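Local coordinates for protein putative citrate lyase, alfa subunit (Streptococcus mutans, PDB 2HJ0) that is a putative citrate lyase alpha subunit, a CitF-family protein of alpha/beta build whose chain forms two large mixed beta-sheets, at residues A[415-427]-A[470-484]. Sequence-based numbering, arbitrary orientation.
Sequences PLVRGRIPTFVDK and IEELKEKAYAIVGNP
Val481, on the last turn of helix 470-481, pushes into the hollow of the hairpin formed by strands 417-418 and 421-422. Its CG1 meets CG1 of Val417 tip to tip and also touches the carbonyl O of Gly419; CG2 leans obliquely on the Pro422 ring, 3.7 Å from Pro422 CD. From the turn, Arg420 folds back along the helix end: bends at chi2 and chi3 lay one face of its guanidinium over Val481 CG1, with Arg420 NH1 3.3 Å from Val481 CA. A turn earlier, Ala477 presents only a methyl, and this small bump sits among Leu416, Val417, Pro422 and the CB of Phe424; the two backbones stay near here, Pro422 CA and Ala477 CA being 5.8 Å apart. Leu416, its CG anti to the backbone N (chi1 -157°), splits its methyls over the neighbouring ridge: CD1 reaches Leu473, while CD2 drops between Lys476 and Ile480, 3.7 Å from Ile480 CD1. A type II' beta turn from Arg418 to Ile421, Gly419 at its first corner, joins the two strands of the hairpin, which follows strand 409-413 of the nine-stranded mixed sheet; the helix leaves edge strand 467-468 of that sheet, so the contact packs two peripheral elements together. Near the helix start, the Phe424 ring lies against Ile470 and Leu473. Leu473 CB lies 4.0 Å above one ring face, off toward the rim, whereas Ile470 CD1 comes to the ring edge, 3.8 Å from Phe424 CD2; Val441 of strand 440-442 also touches both Phe424 and Leu473. Lys474 curls its aliphatic chain past the Phe424 carbonyl, and a long salt bridge joins its NZ to Asp426 OD1 at 3.6 Å. No hydrogen bond crosses between the segments.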
# COMPACT_ATOMS: atom_id res chain seq x y z
N PRO A 415 16.07 18.04 -31.71
CA PRO A 415 16.62 18.62 -32.94
C PRO A 415 16.38 20.12 -33.00
O PRO A 415 15.43 20.63 -32.42
CB PRO A 415 15.89 17.86 -34.04
CG PRO A 415 14.60 17.50 -33.40
CD PRO A 415 15.02 17.06 -32.02
N LEU A 416 17.28 20.80 -33.69
CA LEU A 416 17.21 22.24 -33.83
C LEU A 416 15.91 22.64 -34.51
O LEU A 416 15.28 23.63 -34.15
CB LEU A 416 18.40 22.71 -34.65
CG LEU A 416 18.82 24.16 -34.49
CD1 LEU A 416 19.16 24.43 -33.02
CD2 LEU A 416 20.04 24.43 -35.37
N VAL A 417 15.49 21.85 -35.50
CA VAL A 417 14.26 22.12 -36.23
C VAL A 417 13.58 20.83 -36.67
O VAL A 417 14.24 19.80 -36.86
CB VAL A 417 14.57 22.99 -37.48
CG1 VAL A 417 13.35 23.10 -38.35
CG2 VAL A 417 15.02 24.37 -37.05
N ARG A 418 12.26 20.87 -36.79
CA ARG A 418 11.48 19.72 -37.25
C ARG A 418 10.71 20.19 -38.48
O ARG A 418 9.76 20.95 -38.37
CB ARG A 418 10.49 19.25 -36.17
CG ARG A 418 11.12 18.49 -35.02
CD ARG A 418 10.05 17.77 -34.21
NE ARG A 418 10.64 16.98 -33.14
CZ ARG A 418 11.13 17.48 -32.01
NH1 ARG A 418 11.10 18.79 -31.79
NH2 ARG A 418 11.65 16.67 -31.09
N GLY A 419 11.16 19.74 -39.65
CA GLY A 419 10.50 20.15 -40.87
C GLY A 419 10.62 21.65 -41.04
O GLY A 419 11.72 22.18 -41.17
N ARG A 420 9.49 22.35 -41.03
CA ARG A 420 9.48 23.80 -41.18
C ARG A 420 9.22 24.47 -39.84
O ARG A 420 9.05 25.68 -39.77
CB ARG A 420 8.40 24.21 -42.18
CG ARG A 420 8.85 24.19 -43.60
CD ARG A 420 9.76 25.36 -43.85
NE ARG A 420 10.93 24.97 -44.62
CZ ARG A 420 11.95 25.78 -44.86
NH1 ARG A 420 11.93 27.03 -44.38
NH2 ARG A 420 12.99 25.34 -45.57
N ILE A 421 9.20 23.67 -38.79
CA ILE A 421 8.93 24.19 -37.45
C ILE A 421 10.20 24.25 -36.60
O ILE A 421 10.93 23.26 -36.46
CB ILE A 421 7.88 23.30 -36.75
CG1 ILE A 421 6.62 23.22 -37.62
CG2 ILE A 421 7.54 23.87 -35.38
CD1 ILE A 421 5.73 22.03 -37.31
N PRO A 422 10.51 25.44 -36.04
CA PRO A 422 11.70 25.60 -35.21
C PRO A 422 11.45 25.08 -33.80
O PRO A 422 10.40 25.33 -33.21
CB PRO A 422 11.91 27.11 -35.22
CG PRO A 422 10.50 27.61 -35.19
CD PRO A 422 9.81 26.72 -36.21
N THR A 423 12.42 24.36 -33.25
CA THR A 423 12.25 23.85 -31.91
C THR A 423 12.64 24.91 -30.89
O THR A 423 12.19 24.88 -29.75
CB THR A 423 13.08 22.59 -31.68
OG1 THR A 423 12.65 21.58 -32.60
CG2 THR A 423 12.89 22.10 -30.25
N PHE A 424 13.46 25.87 -31.31
CA PHE A 424 13.88 26.94 -30.41
C PHE A 424 13.34 28.30 -30.85
O PHE A 424 13.54 28.73 -31.98
CB PHE A 424 15.41 26.97 -30.33
CG PHE A 424 16.00 25.71 -29.80
CD1 PHE A 424 16.15 24.60 -30.63
CD2 PHE A 424 16.33 25.59 -28.46
CE1 PHE A 424 16.61 23.39 -30.12
CE2 PHE A 424 16.79 24.39 -27.94
CZ PHE A 424 16.93 23.29 -28.77
N VAL A 425 12.65 28.96 -29.94
CA VAL A 425 12.06 30.25 -30.27
C VAL A 425 12.24 31.25 -29.13
O VAL A 425 12.82 30.93 -28.10
CB VAL A 425 10.57 30.09 -30.55
CG1 VAL A 425 10.35 29.05 -31.64
CG2 VAL A 425 9.86 29.70 -29.28
N ASP A 426 11.75 32.47 -29.32
CA ASP A 426 11.89 33.48 -28.29
C ASP A 426 10.85 33.34 -27.19
O ASP A 426 11.06 33.83 -26.09
CB ASP A 426 11.78 34.88 -28.89
CG ASP A 426 12.98 35.24 -29.72
OD1 ASP A 426 14.11 35.18 -29.18
OD2 ASP A 426 12.78 35.59 -30.91
N LYS A 427 9.74 32.68 -27.48
CA LYS A 427 8.70 32.51 -26.48
C LYS A 427 7.84 31.32 -26.87
O LYS A 427 7.35 31.25 -27.99
CB LYS A 427 7.86 33.78 -26.42
CG LYS A 427 7.03 33.96 -25.18
CD LYS A 427 6.33 35.32 -25.22
CE LYS A 427 5.79 35.72 -23.85
NZ LYS A 427 5.43 37.17 -23.83
N ILE A 470 21.45 29.79 -25.26
CA ILE A 470 20.13 29.45 -25.74
C ILE A 470 19.73 30.43 -26.86
O ILE A 470 19.05 30.04 -27.82
CB ILE A 470 19.08 29.46 -24.57
CG1 ILE A 470 17.74 28.88 -25.04
CG2 ILE A 470 18.85 30.87 -24.08
CD1 ILE A 470 17.82 27.47 -25.54
N GLU A 471 20.17 31.68 -26.77
CA GLU A 471 19.84 32.67 -27.80
C GLU A 471 20.45 32.29 -29.15
O GLU A 471 19.84 32.51 -30.20
CB GLU A 471 20.33 34.07 -27.42
CG GLU A 471 19.60 34.71 -26.25
CD GLU A 471 20.02 34.12 -24.90
OE1 GLU A 471 21.24 33.88 -24.71
OE2 GLU A 471 19.13 33.93 -24.04
N GLU A 472 21.66 31.74 -29.12
CA GLU A 472 22.32 31.34 -30.35
C GLU A 472 21.61 30.18 -31.02
O GLU A 472 21.58 30.09 -32.24
CB GLU A 472 23.77 30.97 -30.08
CG GLU A 472 24.60 32.16 -29.69
CD GLU A 472 26.01 31.76 -29.33
OE1 GLU A 472 26.17 30.83 -28.50
OE2 GLU A 472 26.96 32.38 -29.85
N LEU A 473 21.04 29.28 -30.21
CA LEU A 473 20.31 28.15 -30.75
C LEU A 473 19.07 28.63 -31.50
O LEU A 473 18.73 28.11 -32.55
CB LEU A 473 19.90 27.19 -29.63
CG LEU A 473 21.02 26.37 -29.00
CD1 LEU A 473 20.44 25.49 -27.91
CD2 LEU A 473 21.70 25.51 -30.06
N LYS A 474 18.40 29.63 -30.93
CA LYS A 474 17.21 30.20 -31.52
C LYS A 474 17.55 30.83 -32.86
O LYS A 474 16.89 30.56 -33.87
CB LYS A 474 16.60 31.23 -30.58
CG LYS A 474 15.27 31.79 -31.04
CD LYS A 474 15.44 32.98 -31.95
CE LYS A 474 16.00 34.14 -31.17
NZ LYS A 474 16.24 35.30 -32.05
N GLU A 475 18.58 31.67 -32.88
CA GLU A 475 19.01 32.33 -34.10
C GLU A 475 19.42 31.30 -35.14
O GLU A 475 19.10 31.41 -36.32
CB GLU A 475 20.19 33.26 -33.80
CG GLU A 475 19.83 34.37 -32.85
CD GLU A 475 21.03 34.96 -32.12
OE1 GLU A 475 20.81 35.87 -31.27
OE2 GLU A 475 22.19 34.52 -32.38
N LYS A 476 20.12 30.28 -34.66
CA LYS A 476 20.60 29.18 -35.49
C LYS A 476 19.40 28.44 -36.10
O LYS A 476 19.51 27.82 -37.17
CB LYS A 476 21.46 28.26 -34.61
CG LYS A 476 22.11 27.08 -35.30
CD LYS A 476 23.27 27.48 -36.18
CE LYS A 476 23.86 26.26 -36.90
NZ LYS A 476 22.83 25.52 -37.71
N ALA A 477 18.25 28.52 -35.42
CA ALA A 477 17.01 27.87 -35.87
C ALA A 477 16.27 28.76 -36.86
O ALA A 477 15.82 28.30 -37.91
CB ALA A 477 16.11 27.57 -34.67
N TYR A 478 16.13 30.03 -36.51
CA TYR A 478 15.47 31.00 -37.37
C TYR A 478 16.16 31.06 -38.72
O TYR A 478 15.53 31.33 -39.75
CB TYR A 478 15.47 32.39 -36.70
CG TYR A 478 15.23 33.55 -37.64
CD1 TYR A 478 16.30 34.15 -38.32
CD2 TYR A 478 13.94 34.04 -37.89
CE1 TYR A 478 16.08 35.20 -39.22
CE2 TYR A 478 13.72 35.09 -38.79
CZ TYR A 478 14.79 35.66 -39.45
OH TYR A 478 14.57 36.69 -40.34
N ALA A 479 17.46 30.80 -38.74
CA ALA A 479 18.21 30.84 -39.98
C ALA A 479 17.98 29.60 -40.83
O ALA A 479 18.63 29.42 -41.86
CB ALA A 479 19.70 31.00 -39.70
N ILE A 480 17.05 28.74 -40.42
CA ILE A 480 16.78 27.53 -41.17
C ILE A 480 15.37 27.51 -41.73
O ILE A 480 15.18 27.20 -42.90
CB ILE A 480 16.99 26.29 -40.30
CG1 ILE A 480 18.41 26.30 -39.73
CG2 ILE A 480 16.77 25.04 -41.12
CD1 ILE A 480 18.68 25.16 -38.78
N VAL A 481 14.39 27.82 -40.89
CA VAL A 481 12.99 27.81 -41.30
C VAL A 481 12.36 29.19 -41.19
O VAL A 481 11.14 29.33 -41.31
CB VAL A 481 12.16 26.84 -40.44
CG1 VAL A 481 12.63 25.42 -40.69
CG2 VAL A 481 12.29 27.20 -38.97
N GLY A 482 13.18 30.20 -40.96
CA GLY A 482 12.68 31.56 -40.85
C GLY A 482 11.74 31.76 -39.68
O GLY A 482 11.36 30.80 -39.01
N ASN A 483 11.37 33.01 -39.44
CA ASN A 483 10.48 33.30 -38.33
C ASN A 483 9.13 32.62 -38.59
O ASN A 483 8.54 32.77 -39.66
CB ASN A 483 10.29 34.80 -38.18
CG ASN A 483 9.76 35.18 -36.82
OD1 ASN A 483 8.71 34.69 -36.39
ND2 ASN A 483 10.49 36.06 -36.13
N PRO A 484 8.64 31.84 -37.62
CA PRO A 484 7.36 31.15 -37.78
C PRO A 484 6.19 32.12 -37.90
O PRO A 484 6.17 33.16 -37.24
CB PRO A 484 7.28 30.29 -36.51
CG PRO A 484 8.01 31.14 -35.49
CD PRO A 484 9.22 31.60 -36.28